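Local coordinates for protein adenylyltransferase VopS (Vibrio parahaemolyticus, PDB 3LET) that transfers AMP from ATP to a threonine of host Rho GTPases RhoA, Rac and Cdc42, preventing their interaction with downstream effectors and so inhibiting actin assembly in infected cells, at residues 193-204 with 287-295; 265-275 with 302-313. All blocks are in the same frame, centred on the assembly; numbering follows the deposited sequence.

Interaction 1. Residues 193-204 with 287-295; sequences LLKEYATNGKDL and MLYAIAELR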
loop_
_atom_site.group_PDB
_atom_site.type_symbol
_atom_site.label_atom_id
_atom_site.label_comp_id
_atom_site.label_asym_id
_atom_site.label_seq_id
_atom_site.Cartn_x
_atom_site.Cartn_y
_atom_site.Cartn_z
ATOM N N LEU A 193 -2.689 7.770 -22.862
ATOM C CA LEU A 193 -2.065 8.065 -21.570
ATOM C C LEU A 193 -0.555 7.969 -21.684
ATOM O O LEU A 193 0.181 8.742 -21.084
ATOM C CB LEU A 193 -2.581 7.140 -20.451
ATOM C CG LEU A 193 -3.993 7.461 -19.929
ATOM C CD1 LEU A 193 -4.513 6.353 -19.004
ATOM C CD2 LEU A 193 -4.012 8.808 -19.200
ATOM N N LEU A 194 -0.081 7.026 -22.473
ATOM C CA LEU A 194 1.352 6.848 -22.588
ATOM C C LEU A 194 1.965 8.083 -23.280
ATOM O O LEU A 194 3.006 8.614 -22.849
ATOM C CB LEU A 194 1.656 5.596 -23.395
ATOM C CG LEU A 194 3.139 5.317 -23.617
ATOM C CD1 LEU A 194 3.923 5.180 -22.312
ATOM C CD2 LEU A 194 3.249 4.030 -24.447
ATOM N N LYS A 195 1.335 8.537 -24.351
ATOM C CA LYS A 195 1.834 9.727 -25.043
ATOM C C LYS A 195 1.799 10.926 -24.124
ATOM O O LYS A 195 2.721 11.754 -24.096
ATOM C CB LYS A 195 0.978 10.026 -26.281
ATOM C CG LYS A 195 1.118 8.964 -27.377
ATOM C CD LYS A 195 0.357 9.423 -28.627
ATOM C CE LYS A 195 -0.064 8.272 -29.499
ATOM N NZ LYS A 195 1.087 7.651 -30.187
ATOM N N GLU A 196 0.695 11.040 -23.402
ATOM C CA GLU A 196 0.519 12.147 -22.464
ATOM C C GLU A 196 1.614 12.192 -21.376
ATOM O O GLU A 196 2.232 13.232 -21.153
ATOM C CB GLU A 196 -0.875 12.058 -21.830
ATOM C CG GLU A 196 -1.181 13.224 -20.892
ATOM C CD GLU A 196 -2.593 13.163 -20.319
ATOM O OE1 GLU A 196 -3.459 12.468 -20.890
ATOM O OE2 GLU A 196 -2.845 13.824 -19.300
ATOM N N TYR A 197 1.860 11.074 -20.691
ATOM C CA TYR A 197 2.909 11.063 -19.665
ATOM C C TYR A 197 4.333 11.044 -20.238
ATOM O O TYR A 197 5.298 11.385 -19.562
ATOM C CB TYR A 197 2.703 9.898 -18.684
ATOM C CG TYR A 197 1.641 10.264 -17.665
ATOM C CD1 TYR A 197 0.303 10.359 -18.038
ATOM C CD2 TYR A 197 1.983 10.571 -16.355
ATOM C CE1 TYR A 197 -0.676 10.726 -17.119
ATOM C CE2 TYR A 197 1.004 10.933 -15.412
ATOM C CZ TYR A 197 -0.323 11.000 -15.805
ATOM O OH TYR A 197 -1.304 11.358 -14.892
ATOM N N ALA A 198 4.482 10.664 -21.490
ATOM C CA ALA A 198 5.811 10.731 -22.085
ATOM C C ALA A 198 6.258 12.193 -22.200
ATOM O O ALA A 198 7.454 12.495 -22.153
ATOM C CB ALA A 198 5.808 10.073 -23.452
ATOM N N THR A 199 5.286 13.095 -22.323
ATOM C CA THR A 199 5.578 14.484 -22.645
ATOM C C THR A 199 5.155 15.486 -21.569
ATOM O O THR A 199 5.437 16.673 -21.703
ATOM C CB THR A 199 4.881 14.887 -23.981
ATOM O OG1 THR A 199 3.455 14.828 -23.830
ATOM C CG2 THR A 199 5.279 13.936 -25.082
ATOM N N ASN A 200 4.489 15.048 -20.504
ATOM C CA ASN A 200 3.905 16.030 -19.586
ATOM C C ASN A 200 4.812 16.436 -18.443
ATOM O O ASN A 200 4.433 17.274 -17.635
ATOM C CB ASN A 200 2.535 15.582 -19.056
ATOM C CG ASN A 200 2.619 14.401 -18.120
ATOM O OD1 ASN A 200 3.701 13.883 -17.836
ATOM N ND2 ASN A 200 1.461 13.954 -17.635
ATOM N N GLY A 201 6.015 15.875 -18.387
ATOM C CA GLY A 201 6.924 16.151 -17.283
ATOM C C GLY A 201 6.443 15.789 -15.873
ATOM O O GLY A 201 6.999 16.252 -14.890
ATOM N N LYS A 202 5.429 14.951 -15.727
ATOM C CA LYS A 202 4.947 14.684 -14.373
ATOM C C LYS A 202 5.894 13.753 -13.614
ATOM O O LYS A 202 6.354 12.750 -14.143
ATOM C CB LYS A 202 3.509 14.138 -14.369
ATOM C CG LYS A 202 2.508 15.263 -14.117
ATOM C CD LYS A 202 1.070 14.800 -14.049
ATOM C CE LYS A 202 0.134 15.995 -13.903
ATOM N NZ LYS A 202 -1.288 15.598 -13.688
ATOM N N ASP A 203 6.163 14.096 -12.360
ATOM C CA ASP A 203 7.048 13.306 -11.522
ATOM C C ASP A 203 6.421 11.957 -11.185
ATOM O O ASP A 203 5.346 11.916 -10.605
ATOM C CB ASP A 203 7.327 14.070 -10.229
ATOM C CG ASP A 203 8.426 13.421 -9.386
ATOM O OD1 ASP A 203 9.008 12.395 -9.815
ATOM O OD2 ASP A 203 8.722 13.949 -8.291
ATOM N N LEU A 204 7.094 10.864 -11.551
ATOM C CA LEU A 204 6.614 9.526 -11.262
ATOM C C LEU A 204 6.919 9.111 -9.826
ATOM O O LEU A 204 6.299 8.180 -9.309
ATOM C CB LEU A 204 7.280 8.517 -12.211
ATOM C CG LEU A 204 7.110 8.849 -13.703
ATOM C CD1 LEU A 204 7.753 7.776 -14.545
ATOM C CD2 LEU A 204 5.618 8.997 -14.035
ATOM N N MET A 287 3.062 0.377 -17.546
ATOM C CA MET A 287 2.962 1.765 -17.989
ATOM C C MET A 287 4.126 2.575 -17.400
ATOM O O MET A 287 4.746 3.376 -18.109
ATOM C CB MET A 287 1.595 2.348 -17.600
ATOM C CG MET A 287 1.451 3.853 -17.806
ATOM S SD MET A 287 1.380 4.264 -19.582
ATOM C CE MET A 287 -0.321 3.776 -19.960
ATOM N N LEU A 288 4.451 2.407 -16.108
ATOM C CA LEU A 288 5.590 3.193 -15.560
ATOM C C LEU A 288 6.937 2.796 -16.185
ATOM O O LEU A 288 7.806 3.642 -16.385
ATOM C CB LEU A 288 5.706 3.097 -14.024
ATOM C CG LEU A 288 4.493 3.688 -13.291
ATOM C CD1 LEU A 288 4.729 3.577 -11.785
ATOM C CD2 LEU A 288 4.244 5.130 -13.650
ATOM N N TYR A 289 7.109 1.515 -16.481
ATOM C CA TYR A 289 8.338 1.054 -17.130
ATOM C C TYR A 289 8.466 1.766 -18.475
ATOM O O TYR A 289 9.537 2.309 -18.791
ATOM C CB TYR A 289 8.281 -0.463 -17.361
ATOM C CG TYR A 289 9.463 -0.984 -18.180
ATOM C CD1 TYR A 289 10.714 -1.180 -17.580
ATOM C CD2 TYR A 289 9.315 -1.282 -19.538
ATOM C CE1 TYR A 289 11.802 -1.669 -18.304
ATOM C CE2 TYR A 289 10.422 -1.769 -20.298
ATOM C CZ TYR A 289 11.641 -1.959 -19.671
ATOM O OH TYR A 289 12.714 -2.417 -20.421
ATOM N N ALA A 290 7.387 1.738 -19.268
ATOM C CA ALA A 290 7.388 2.363 -20.600
ATOM C C ALA A 290 7.624 3.860 -20.518
ATOM O O ALA A 290 8.373 4.409 -21.309
ATOM C CB ALA A 290 6.081 2.095 -21.345
ATOM N N ILE A 291 6.969 4.548 -19.594
ATOM C CA ILE A 291 7.182 5.983 -19.494
ATOM C C ILE A 291 8.637 6.267 -19.152
ATOM O O ILE A 291 9.253 7.154 -19.746
ATOM C CB ILE A 291 6.288 6.610 -18.425
ATOM C CG1 ILE A 291 4.810 6.480 -18.829
ATOM C CG2 ILE A 291 6.660 8.081 -18.190
ATOM C CD1 ILE A 291 3.857 6.749 -17.620
ATOM N N ALA A 292 9.186 5.531 -18.188
ATOM C CA ALA A 292 10.596 5.737 -17.808
ATOM C C ALA A 292 11.501 5.504 -19.022
ATOM O O ALA A 292 12.435 6.264 -19.285
ATOM C CB ALA A 292 11.010 4.807 -16.642
ATOM N N GLU A 293 11.202 4.463 -19.780
ATOM C CA GLU A 293 12.022 4.140 -20.952
ATOM C C GLU A 293 11.964 5.268 -21.972
ATOM O O GLU A 293 12.989 5.646 -22.568
ATOM C CB GLU A 293 11.525 2.868 -21.622
ATOM C CG GLU A 293 11.858 1.598 -20.874
ATOM C CD GLU A 293 13.330 1.254 -21.011
ATOM O OE1 GLU A 293 13.730 0.744 -22.081
ATOM O OE2 GLU A 293 14.081 1.508 -20.055
ATOM N N LEU A 294 10.759 5.778 -22.205
ATOM C CA LEU A 294 10.566 6.764 -23.273
ATOM C C LEU A 294 11.254 8.058 -22.871
ATOM O O LEU A 294 11.883 8.715 -23.700
ATOM C CB LEU A 294 9.081 6.989 -23.568
ATOM C CG LEU A 294 8.363 5.793 -24.190
ATOM C CD1 LEU A 294 6.896 6.097 -24.369
ATOM C CD2 LEU A 294 8.987 5.380 -25.550
ATOM N N ARG A 295 11.194 8.402 -21.586
ATOM C CA ARG A 295 11.859 9.611 -21.120
ATOM C C ARG A 295 13.367 9.474 -21.231
ATOM O O ARG A 295 14.091 10.483 -21.196
ATOM C CB ARG A 295 11.447 9.923 -19.678
ATOM C CG ARG A 295 9.986 10.348 -19.592
ATOM C CD ARG A 295 9.593 10.682 -18.163
ATOM N NE ARG A 295 8.237 11.222 -18.078
ATOM C CZ ARG A 295 7.701 11.632 -16.936
ATOM N NH1 ARG A 295 8.413 11.528 -15.811
ATOM N NH2 ARG A 295 6.465 12.120 -16.917
#

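Interaction 2. Residues 265-275 with 302-313; sequences KHLFAGVIGYH and LAMNAENSLHGI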
loop_
_atom_site.group_PDB
_atom_site.type_symbol
_atom_site.label_atom_id
_atom_site.label_comp_id
_atom_site.label_asym_id
_atom_site.label_seq_id
_atom_site.Cartn_x
_atom_site.Cartn_y
_atom_site.Cartn_z
ATOM N N LYS A 265 12.707 -0.328 -14.627
ATOM C CA LYS A 265 12.727 -1.635 -13.971
ATOM C C LYS A 265 12.373 -1.532 -12.497
ATOM O O LYS A 265 11.659 -2.384 -11.963
ATOM C CB LYS A 265 14.115 -2.280 -14.112
ATOM C CG LYS A 265 14.385 -2.684 -15.538
ATOM C CD LYS A 265 15.699 -3.456 -15.641
ATOM C CE LYS A 265 16.427 -3.141 -16.926
ATOM N NZ LYS A 265 15.956 -4.027 -17.983
ATOM N N HIS A 266 12.924 -0.525 -11.836
ATOM C CA HIS A 266 12.684 -0.345 -10.403
ATOM C C HIS A 266 11.242 0.062 -10.147
ATOM O O HIS A 266 10.655 -0.336 -9.151
ATOM C CB HIS A 266 13.621 0.710 -9.818
ATOM C CG HIS A 266 15.031 0.235 -9.671
ATOM N ND1 HIS A 266 15.450 -0.498 -8.583
ATOM C CD2 HIS A 266 16.111 0.366 -10.480
ATOM C CE1 HIS A 266 16.735 -0.789 -8.720
ATOM N NE2 HIS A 266 17.162 -0.274 -9.859
ATOM N N LEU A 267 10.665 0.856 -11.042
ATOM C CA LEU A 267 9.251 1.203 -10.883
ATOM C C LEU A 267 8.338 0.008 -11.106
ATOM O O LEU A 267 7.396 -0.214 -10.356
ATOM C CB LEU A 267 8.878 2.354 -11.823
ATOM C CG LEU A 267 9.586 3.673 -11.434
ATOM C CD1 LEU A 267 9.246 4.708 -12.509
ATOM C CD2 LEU A 267 9.151 4.174 -10.031
ATOM N N PHE A 268 8.618 -0.753 -12.149
ATOM C CA PHE A 268 7.868 -1.978 -12.453
ATOM C C PHE A 268 7.926 -2.937 -11.258
ATOM O O PHE A 268 6.905 -3.479 -10.820
ATOM C CB PHE A 268 8.492 -2.635 -13.709
ATOM C CG PHE A 268 7.909 -3.985 -14.051
ATOM C CD1 PHE A 268 6.917 -4.108 -15.033
ATOM C CD2 PHE A 268 8.369 -5.132 -13.403
ATOM C CE1 PHE A 268 6.383 -5.308 -15.342
ATOM C CE2 PHE A 268 7.840 -6.359 -13.720
ATOM C CZ PHE A 268 6.828 -6.454 -14.685
ATOM N N ALA A 269 9.127 -3.161 -10.729
ATOM C CA ALA A 269 9.310 -4.080 -9.605
ATOM C C ALA A 269 8.540 -3.592 -8.384
ATOM O O ALA A 269 7.930 -4.378 -7.654
ATOM C CB ALA A 269 10.830 -4.198 -9.243
ATOM N N GLY A 270 8.624 -2.297 -8.124
ATOM C CA GLY A 270 7.992 -1.726 -6.945
ATOM C C GLY A 270 6.487 -1.818 -6.973
ATOM O O GLY A 270 5.844 -2.161 -5.966
ATOM N N VAL A 271 5.885 -1.459 -8.097
ATOM C CA VAL A 271 4.427 -1.487 -8.183
ATOM C C VAL A 271 3.904 -2.912 -8.048
ATOM O O VAL A 271 2.981 -3.180 -7.298
ATOM C CB VAL A 271 3.917 -0.944 -9.540
ATOM C CG1 VAL A 271 2.380 -1.125 -9.628
ATOM C CG2 VAL A 271 4.308 0.503 -9.686
ATOM N N ILE A 272 4.485 -3.841 -8.799
ATOM C CA ILE A 272 3.899 -5.162 -8.864
ATOM C C ILE A 272 4.345 -5.951 -7.644
ATOM O O ILE A 272 3.552 -6.681 -7.038
ATOM C CB ILE A 272 4.277 -5.905 -10.167
ATOM C CG1 ILE A 272 3.642 -5.193 -11.375
ATOM C CG2 ILE A 272 3.781 -7.349 -10.128
ATOM C CD1 ILE A 272 4.297 -5.604 -12.726
ATOM N N GLY A 273 5.594 -5.750 -7.259
ATOM C CA GLY A 273 6.208 -6.511 -6.174
ATOM C C GLY A 273 5.634 -6.181 -4.800
ATOM O O GLY A 273 5.595 -7.028 -3.913
ATOM N N TYR A 274 5.244 -4.934 -4.604
ATOM C CA TYR A 274 4.654 -4.525 -3.322
ATOM C C TYR A 274 3.127 -4.571 -3.399
ATOM O O TYR A 274 2.461 -4.396 -2.380
ATOM C CB TYR A 274 5.082 -3.100 -2.988
ATOM C CG TYR A 274 6.492 -2.946 -2.461
ATOM C CD1 TYR A 274 6.957 -3.771 -1.412
ATOM C CD2 TYR A 274 7.330 -1.942 -2.946
ATOM C CE1 TYR A 274 8.212 -3.610 -0.892
ATOM C CE2 TYR A 274 8.599 -1.779 -2.440
ATOM C CZ TYR A 274 9.030 -2.626 -1.407
ATOM O OH TYR A 274 10.275 -2.496 -0.884
ATOM N N HIS A 275 2.573 -4.798 -4.597
ATOM C CA HIS A 275 1.113 -4.766 -4.802
ATOM C C HIS A 275 0.599 -3.394 -4.381
ATOM O O HIS A 275 -0.196 -3.273 -3.445
ATOM C CB HIS A 275 0.406 -5.858 -3.991
ATOM C CG HIS A 275 0.750 -7.236 -4.455
ATOM N ND1 HIS A 275 0.027 -7.890 -5.431
ATOM C CD2 HIS A 275 1.775 -8.059 -4.130
ATOM C CE1 HIS A 275 0.573 -9.070 -5.661
ATOM N NE2 HIS A 275 1.634 -9.198 -4.884
ATOM N N LEU A 302 10.268 -6.063 -21.992
ATOM C CA LEU A 302 10.777 -7.044 -21.032
ATOM C C LEU A 302 10.374 -8.456 -21.391
ATOM O O LEU A 302 9.210 -8.717 -21.670
ATOM C CB LEU A 302 10.205 -6.758 -19.632
ATOM C CG LEU A 302 10.686 -5.478 -18.947
ATOM C CD1 LEU A 302 9.879 -5.189 -17.654
ATOM C CD2 LEU A 302 12.167 -5.584 -18.639
ATOM N N ALA A 303 11.322 -9.390 -21.339
ATOM C CA ALA A 303 10.974 -10.812 -21.435
ATOM C C ALA A 303 10.146 -11.201 -20.204
ATOM O O ALA A 303 10.237 -10.547 -19.183
ATOM C CB ALA A 303 12.231 -11.665 -21.505
ATOM N N MET A 304 9.333 -12.250 -20.300
ATOM C CA MET A 304 8.561 -12.696 -19.141
ATOM C C MET A 304 9.478 -13.100 -18.008
ATOM O O MET A 304 9.208 -12.823 -16.845
ATOM C CB MET A 304 7.662 -13.872 -19.498
ATOM C CG MET A 304 6.447 -13.481 -20.310
ATOM S SD MET A 304 5.292 -14.863 -20.438
ATOM C CE MET A 304 5.305 -15.501 -18.752
ATOM N N ASN A 305 10.564 -13.777 -18.356
ATOM C CA ASN A 305 11.596 -14.117 -17.393
ATOM C C ASN A 305 12.118 -12.901 -16.633
ATOM O O ASN A 305 12.390 -12.977 -15.428
ATOM C CB ASN A 305 12.762 -14.775 -18.128
ATOM C CG ASN A 305 12.556 -16.248 -18.320
ATOM O OD1 ASN A 305 11.621 -16.836 -17.763
ATOM N ND2 ASN A 305 13.427 -16.867 -19.107
ATOM N N ALA A 306 12.272 -11.782 -17.341
ATOM C CA ALA A 306 12.798 -10.573 -16.728
ATOM C C ALA A 306 11.732 -9.948 -15.822
ATOM O O ALA A 306 12.031 -9.530 -14.692
ATOM C CB ALA A 306 13.227 -9.598 -17.798
ATOM N N GLU A 307 10.483 -9.879 -16.296
ATOM C CA GLU A 307 9.400 -9.377 -15.421
ATOM C C GLU A 307 9.366 -10.171 -14.115
ATOM O O GLU A 307 9.268 -9.595 -13.020
ATOM C CB GLU A 307 8.042 -9.495 -16.104
ATOM C CG GLU A 307 7.878 -8.592 -17.329
ATOM C CD GLU A 307 6.428 -8.581 -17.809
ATOM O OE1 GLU A 307 5.611 -9.286 -17.193
ATOM O OE2 GLU A 307 6.094 -7.872 -18.787
ATOM N N ASN A 308 9.424 -11.498 -14.222
ATOM C CA ASN A 308 9.331 -12.343 -13.045
ATOM C C ASN A 308 10.497 -12.115 -12.097
ATOM O O ASN A 308 10.306 -12.056 -10.887
ATOM C CB ASN A 308 9.219 -13.813 -13.439
ATOM C CG ASN A 308 7.896 -14.121 -14.105
ATOM O OD1 ASN A 308 6.892 -13.463 -13.831
ATOM N ND2 ASN A 308 7.890 -15.102 -14.998
ATOM N N SER A 309 11.696 -11.956 -12.643
ATOM C CA SER A 309 12.866 -11.599 -11.838
ATOM C C SER A 309 12.749 -10.262 -11.138
ATOM O O SER A 309 13.305 -10.084 -10.055
ATOM C CB SER A 309 14.116 -11.537 -12.708
ATOM O OG SER A 309 14.613 -12.828 -12.916
ATOM N N LEU A 310 12.066 -9.306 -11.759
ATOM C CA LEU A 310 11.943 -7.978 -11.152
ATOM C C LEU A 310 10.937 -7.977 -10.018
ATOM O O LEU A 310 11.243 -7.505 -8.917
ATOM C CB LEU A 310 11.533 -6.916 -12.204
ATOM C CG LEU A 310 12.649 -6.626 -13.207
ATOM C CD1 LEU A 310 12.064 -5.866 -14.397
ATOM C CD2 LEU A 310 13.816 -5.836 -12.591
ATOM N N HIS A 311 9.732 -8.473 -10.267
ATOM C CA HIS A 311 8.702 -8.287 -9.227
ATOM C C HIS A 311 8.784 -9.388 -8.179
ATOM O O HIS A 311 8.361 -9.193 -7.050
ATOM C CB HIS A 311 7.282 -8.154 -9.799
ATOM C CG HIS A 311 6.846 -9.276 -10.693
ATOM N ND1 HIS A 311 6.760 -10.580 -10.270
ATOM C CD2 HIS A 311 6.371 -9.260 -11.964
ATOM C CE1 HIS A 311 6.293 -11.333 -11.254
ATOM N NE2 HIS A 311 6.048 -10.556 -12.293
ATOM N N GLY A 312 9.375 -10.514 -8.549
ATOM C CA GLY A 312 9.637 -11.595 -7.604
ATOM C C GLY A 312 8.434 -12.358 -7.083
ATOM O O GLY A 312 8.555 -13.141 -6.140
ATOM N N ILE A 313 7.270 -12.122 -7.675
ATOM C CA ILE A 313 6.043 -12.757 -7.230
ATOM C C ILE A 313 5.990 -14.171 -7.790
ATOM O O ILE A 313 6.199 -14.375 -8.974
ATOM C CB ILE A 313 4.804 -11.978 -7.704
ATOM C CG1 ILE A 313 4.886 -10.512 -7.252
ATOM C CG2 ILE A 313 3.535 -12.641 -7.197
ATOM C CD1 ILE A 313 5.182 -10.346 -5.762
HETATM O O HOH W 1 7.996 -9.009 -4.199
#

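Interaction 1. Residues 193-204 with 287-295
Leu-194 meets Ile-291 where helix segments 193-199 and 287-295 cross at -45° with their axes 9.2 Å apart; the nearest CA atoms are those of Ala-198 and Ile-291, at 5.6 Å. In this Fido fold, helix 281-295 begins with the second half of the HxFx(D/E)GNGRxxR Fic motif, which segment 287-295 directly continues, and the turn after helix 184-199 wraps round Arg-295. The packing is knobs-into-holes: Leu-194, with CG anti to its own N (chi1 179°), puts CD1 into the hollow formed by Met-287, Ala-290, Ile-291 and Leu-294, 3.7 Å from Leu-294 CD1. The bent chain of Met-287 curls SD and CE back against Leu-194 and Leu-193. Further along, Ile-291 divides its branches, CD1 meeting Tyr-197 CB at 3.5 Å while CG2 meets Leu-204 CD1. Helix 207-217 covers Tyr-197 and Leu-288 through Leu-213 and Leu-210.

Beyond the helix, an Asx turn, in which Asn-200 OD1 accepts from Lys-202 N, directs the chain round the extended side chain of Arg-295; Asn-200 ND2 lies over the centre of the Tyr-197 ring. The guanidinium grips two carbonyls near its plane, each with two nitrogens. NE and NH2 hold Tyr-197 O side-on, at the end of the helix, whereas NH1 and NH2 meet Lys-202 O end-on at 2.9 and 2.8 Å, the NH2 bond using a lone pair in the carbonyl plane.

Interaction 2. Residues 265-275 with 302-313
Leu-302 CD1 sits over one face of the Phe-268 ring, 4.1 Å from the centroid and 11° off the normal, a CH-pi contact at the start of the last helix of this Fido fold. Helix 304-311 crosses helix segment 265-274 at -66° with axes 8.6 Å apart; segment 265-275 runs straight into the Fic motif, whose first residue is His-275. The other methyl of Leu-302, CD2, lies by the end of Lys-265, whose NZ bonds to Tyr-151 O. One turn into the helix, Glu-307 lays CB and CG against Phe-268 CZ, each at 3.6 Å, and its carboxylate makes a salt bridge with Arg-286, an ATP-binding residue by similarity, so the phenyl ring packs against the aliphatic stem of the acid that pairs with this arginine. Leu-310 fits between Lys-265 and Phe-268, its CB against Phe-268 CD2, while its carbonyl meets Ala-269 CB and accepts from His-137.

His-311 is the knob, set among Phe-268, Ala-269, Ile-272 and Gly-273. CG lies between backbone N and carbonyl carbon (chi1 55°), which turns the ring back over Glu-307 O of its own helix; CB and CD2 then meet Ile-272 CG2, and CD2 also approaches Phe-268 CE2, the two rings meeting at their peripheries with neither over the other's face. ND1 accepts, in the ring plane, from Ile-313 N, fixing the ring rotation. Gly-312, with positive phi, lets the chain turn there. Ile-313 closes the contact, its CD1 3.8 Å from His-275 NE2, and nearby a water donates to both Gly-273 O and His-311 O.

Overall arrangement
From the N terminus, the chain reaches helix 184-199 first; interaction 1 closes a loop between segments 193-204 and 287-295, whose nearest ends are 83 residues apart. Within that loop, helix 260-274 supplies the first half of interaction 2, completed 27 residues later by 302-313, so the two contacts cross instead of nesting. Their centres are 18 Å apart, yet they meet through helix 281-295, which follows helix 260-274 and precedes helix 304-311: Leu-288 packs on Leu-267 and Val-271, and Tyr-289 on Lys-265 and Leu-302. Interaction 1 joins helix 184-199 and its trailing turn to helix 281-295, and interaction 2 joins the C-terminal helix 304-311 to helix 260-274.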